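Local coordinates for Alpha/beta hydrolase fold protein (Sphaerobacter thermophilus, PDB 3R0V) that is probably a hydrolase of the alpha/beta hydrolase fold, with D-malate held in its pocket in this crystal form, at residues L142-M155 against W175-Y187. Sequence-based numbering, arbitrary orientation. Where two conformers were deposited one is given.
Sequences LAEGRRGDAVTYFM and WPGMEAVAHTLPY. With MLT (D-malate), chain F.
Glu179 O is gripped twice: by Arg147 NH1 at 2.9 Å in the conformer described here, nearly straight (162°) and in both the carbonyl and guanidinium planes, and by Ala182 N of its own segment. This contact joins helices inserted between strands 111-117 and 209-213 of the alpha/beta hydrolase fold, consistent with the cap of that family; helices 147-155 and 175-180 cross at 96°. Arg147, extended from CG to NE, carries its guanidinium to the backbone carbonyl of Glu179 and on toward His183, where Arg147 NH1 makes a weak hydrogen bond to His183 ND1 (3.3 Å); His183 NE2 is bonded to Gly59 O. Trp175 sits as a knob among Gly148, Val151, Thr152 and Met155. With CG opposite its backbone N (chi1 -167°), its six-membered ring slides past Val151, and Val151 CG1 lies 3.4 Å from Trp175 CH2. In the conformer given, Met155 SE meets the ring edge in a Met-aromatic contact, 4.2 Å from Trp175 CZ3. An alanine in place of Trp175 would probably open a gap here, leaving Val151 CG1 and Met155 SE without their packing partner. Glu179 OE2 lies 3.3 Å from Gly148 CA, where a CB would clash. Toward the pocket, Leu185 CD2 makes a CH-pi contact over one face of the Phe154 ring, 3.8 Å from its centroid, and Phe154 CZ touches C2 of D-malate at 3.4 Å.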
# COMPACT_ATOMS: atom_id res chain seq x y z
N LEU A 142 18.24 11.32 2.58
CA LEU A 142 18.47 10.61 1.33
C LEU A 142 19.66 11.18 0.56
O LEU A 142 20.45 10.42 -0.02
CB LEU A 142 17.20 10.58 0.48
CG LEU A 142 16.10 9.70 1.08
CD1 LEU A 142 14.78 9.95 0.37
CD2 LEU A 142 16.46 8.22 1.03
N ALA A 143 19.80 12.51 0.56
CA ALA A 143 20.89 13.16 -0.18
C ALA A 143 22.26 12.86 0.39
O ALA A 143 23.26 13.00 -0.30
CB ALA A 143 20.66 14.67 -0.25
N GLU A 144 22.30 12.47 1.66
CA GLU A 144 23.54 12.11 2.34
C GLU A 144 23.80 10.62 2.23
O GLU A 144 24.81 10.13 2.74
CB GLU A 144 23.47 12.52 3.82
CG GLU A 144 23.43 14.02 4.03
CD GLU A 144 23.18 14.41 5.48
OE1 GLU A 144 23.51 13.61 6.38
OE2 GLU A 144 22.66 15.52 5.71
N GLY A 145 22.88 9.89 1.61
CA GLY A 145 23.03 8.45 1.47
C GLY A 145 22.71 7.71 2.75
O GLY A 145 23.07 6.54 2.91
N ARG A 146 22.05 8.39 3.69
CA ARG A 146 21.70 7.76 4.96
C ARG A 146 20.36 7.06 4.79
O ARG A 146 19.34 7.49 5.33
CB ARG A 146 21.64 8.81 6.06
CG ARG A 146 23.01 9.37 6.38
CD ARG A 146 22.95 10.66 7.19
NE ARG A 146 22.29 10.45 8.47
CZ ARG A 146 21.96 11.42 9.32
NH1 ARG A 146 22.23 12.69 9.02
NH2 ARG A 146 21.36 11.11 10.45
N ARG A 147 20.37 5.98 4.02
CA ARG A 147 19.14 5.27 3.66
C ARG A 147 18.48 4.61 4.85
O ARG A 147 17.25 4.64 5.01
CB ARG A 147 19.43 4.23 2.59
CG ARG A 147 19.66 4.85 1.25
CD ARG A 147 20.09 3.85 0.20
NE ARG A 147 20.05 4.52 -1.09
CZ ARG A 147 19.04 4.42 -1.96
NH1 ARG A 147 17.99 3.65 -1.69
NH2 ARG A 147 19.09 5.10 -3.10
N GLY A 148 19.30 3.99 5.70
CA GLY A 148 18.80 3.40 6.92
C GLY A 148 18.15 4.45 7.81
O GLY A 148 17.06 4.24 8.34
N ASP A 149 18.81 5.60 7.95
CA ASP A 149 18.26 6.66 8.79
C ASP A 149 16.97 7.21 8.18
O ASP A 149 16.08 7.61 8.92
CB ASP A 149 19.29 7.77 9.01
CG ASP A 149 20.47 7.32 9.85
OD1 ASP A 149 20.43 6.21 10.41
OD2 ASP A 149 21.44 8.11 9.96
N ALA A 150 16.88 7.24 6.85
CA ALA A 150 15.64 7.65 6.19
C ALA A 150 14.49 6.70 6.52
O ALA A 150 13.38 7.13 6.81
CB ALA A 150 15.83 7.76 4.68
N VAL A 151 14.76 5.40 6.49
CA VAL A 151 13.74 4.42 6.87
C VAL A 151 13.33 4.60 8.33
O VAL A 151 12.15 4.59 8.64
CB VAL A 151 14.23 2.98 6.64
CG1 VAL A 151 13.17 1.98 7.11
CG2 VAL A 151 14.54 2.75 5.16
N THR A 152 14.31 4.74 9.22
CA THR A 152 14.03 4.95 10.63
C THR A 152 13.17 6.19 10.85
O THR A 152 12.23 6.18 11.65
CB THR A 152 15.34 5.08 11.41
OG1 THR A 152 16.07 3.87 11.27
CG2 THR A 152 15.06 5.34 12.89
N TYR A 153 13.48 7.26 10.12
CA TYR A 153 12.76 8.51 10.22
C TYR A 153 11.33 8.34 9.73
O TYR A 153 10.38 8.77 10.38
CB TYR A 153 13.49 9.62 9.45
CG TYR A 153 12.88 10.99 9.58
CD1 TYR A 153 12.94 11.69 10.78
CD2 TYR A 153 12.26 11.59 8.49
CE1 TYR A 153 12.38 12.96 10.89
CE2 TYR A 153 11.71 12.85 8.59
CZ TYR A 153 11.77 13.53 9.79
OH TYR A 153 11.22 14.78 9.90
N PHE A 154 11.17 7.72 8.56
CA PHE A 154 9.83 7.42 8.06
C PHE A 154 9.01 6.64 9.10
O PHE A 154 7.87 6.99 9.41
CB PHE A 154 9.90 6.61 6.76
CG PHE A 154 8.63 5.87 6.44
CD1 PHE A 154 7.51 6.54 6.00
CD2 PHE A 154 8.55 4.50 6.61
CE1 PHE A 154 6.34 5.85 5.71
CE2 PHE A 154 7.39 3.81 6.34
CZ PHE A 154 6.29 4.49 5.89
N MSE A 155 9.60 5.58 9.66
CA MSE A 155 8.84 4.75 10.58
C MSE A 155 8.48 5.45 11.87
O MSE A 155 7.36 5.33 12.34
CB MSE A 155 9.59 3.46 10.87
CG MSE A 155 9.70 2.64 9.63
SE MSE A 155 10.35 0.89 9.99
CE MSE A 155 10.16 0.19 8.17
N TRP A 175 15.50 -5.49 6.45
CA TRP A 175 16.01 -4.12 6.49
C TRP A 175 16.82 -3.71 5.25
O TRP A 175 16.57 -2.64 4.70
CB TRP A 175 16.78 -3.86 7.79
CG TRP A 175 17.08 -2.41 8.03
CD1 TRP A 175 18.24 -1.75 7.76
CD2 TRP A 175 16.19 -1.44 8.61
NE1 TRP A 175 18.14 -0.44 8.14
CE2 TRP A 175 16.89 -0.22 8.66
CE3 TRP A 175 14.88 -1.49 9.10
CZ2 TRP A 175 16.33 0.95 9.18
CZ3 TRP A 175 14.32 -0.32 9.62
CH2 TRP A 175 15.06 0.88 9.66
N PRO A 176 17.78 -4.54 4.80
CA PRO A 176 18.52 -4.11 3.60
C PRO A 176 17.62 -3.85 2.38
O PRO A 176 17.88 -2.90 1.63
CB PRO A 176 19.47 -5.28 3.33
CG PRO A 176 19.65 -5.93 4.67
CD PRO A 176 18.32 -5.78 5.37
N GLY A 177 16.57 -4.65 2.21
CA GLY A 177 15.64 -4.45 1.11
C GLY A 177 14.93 -3.11 1.21
O GLY A 177 14.67 -2.45 0.20
N MSE A 178 14.61 -2.70 2.43
CA MSE A 178 13.96 -1.42 2.65
C MSE A 178 14.92 -0.28 2.35
O MSE A 178 14.56 0.70 1.68
CB MSE A 178 13.46 -1.33 4.09
CG MSE A 178 12.33 -2.28 4.41
SE MSE A 178 11.83 -2.15 6.30
CE MSE A 178 10.01 -2.80 6.13
N GLU A 179 16.15 -0.40 2.84
CA GLU A 179 17.15 0.61 2.53
C GLU A 179 17.32 0.77 1.02
O GLU A 179 17.46 1.89 0.52
CB GLU A 179 18.50 0.26 3.16
CG GLU A 179 18.54 0.40 4.67
CD GLU A 179 19.86 -0.07 5.26
OE1 GLU A 179 20.41 -1.07 4.77
OE2 GLU A 179 20.33 0.56 6.23
N ALA A 180 17.32 -0.35 0.31
CA ALA A 180 17.53 -0.31 -1.14
C ALA A 180 16.49 0.53 -1.87
O ALA A 180 16.79 1.13 -2.91
CB ALA A 180 17.57 -1.73 -1.71
N VAL A 181 15.28 0.59 -1.34
CA VAL A 181 14.22 1.37 -1.99
C VAL A 181 13.83 2.61 -1.20
O VAL A 181 12.78 3.20 -1.45
CB VAL A 181 12.97 0.51 -2.32
CG1 VAL A 181 13.32 -0.57 -3.34
CG2 VAL A 181 12.39 -0.11 -1.07
N ALA A 182 14.69 3.04 -0.27
CA ALA A 182 14.38 4.23 0.53
C ALA A 182 14.18 5.49 -0.30
O ALA A 182 13.47 6.42 0.12
CB ALA A 182 15.46 4.43 1.59
N HIS A 183 14.80 5.56 -1.48
CA HIS A 183 14.63 6.74 -2.34
C HIS A 183 13.16 6.93 -2.77
O HIS A 183 12.80 7.99 -3.27
CB HIS A 183 15.52 6.64 -3.58
CG HIS A 183 15.25 5.42 -4.40
ND1 HIS A 183 15.70 4.17 -4.02
CD2 HIS A 183 14.57 5.25 -5.55
CE1 HIS A 183 15.30 3.28 -4.92
NE2 HIS A 183 14.61 3.91 -5.85
N THR A 184 12.32 5.89 -2.62
CA THR A 184 10.90 6.02 -2.96
C THR A 184 10.01 6.51 -1.82
O THR A 184 8.81 6.70 -1.99
CB THR A 184 10.30 4.70 -3.53
OG1 THR A 184 10.29 3.68 -2.54
CG2 THR A 184 11.09 4.23 -4.75
N LEU A 185 10.58 6.72 -0.64
CA LEU A 185 9.78 7.22 0.47
C LEU A 185 9.06 8.54 0.15
O LEU A 185 7.91 8.72 0.57
CB LEU A 185 10.61 7.34 1.76
CG LEU A 185 10.94 6.01 2.44
CD1 LEU A 185 12.08 6.16 3.46
CD2 LEU A 185 9.70 5.38 3.09
N PRO A 186 9.71 9.47 -0.58
CA PRO A 186 8.97 10.68 -0.96
C PRO A 186 7.78 10.38 -1.86
O PRO A 186 6.84 11.16 -1.89
CB PRO A 186 10.02 11.52 -1.69
CG PRO A 186 11.33 11.06 -1.11
CD PRO A 186 11.13 9.56 -0.95
N TYR A 187 7.82 9.28 -2.61
CA TYR A 187 6.70 8.92 -3.47
C TYR A 187 5.48 8.57 -2.62
O TYR A 187 4.37 9.01 -2.90
CB TYR A 187 7.04 7.72 -4.34
CG TYR A 187 8.18 7.91 -5.31
CD1 TYR A 187 8.80 9.13 -5.46
CD2 TYR A 187 8.58 6.86 -6.13
CE1 TYR A 187 9.83 9.30 -6.39
CE2 TYR A 187 9.58 7.01 -7.05
CZ TYR A 187 10.21 8.23 -7.17
OH TYR A 187 11.23 8.38 -8.10
C1 MLT F . 2.95 2.55 4.86
O1 MLT F . 2.89 2.05 3.68
O2 MLT F . 2.21 3.46 5.22
C2 MLT F . 3.95 1.96 5.81
O3 MLT F . 4.46 0.75 5.29
C3 MLT F . 3.33 1.73 7.18
C4 MLT F . 4.19 0.81 8.01
O4 MLT F . 5.16 0.19 7.50
O5 MLT F . 3.96 0.64 9.22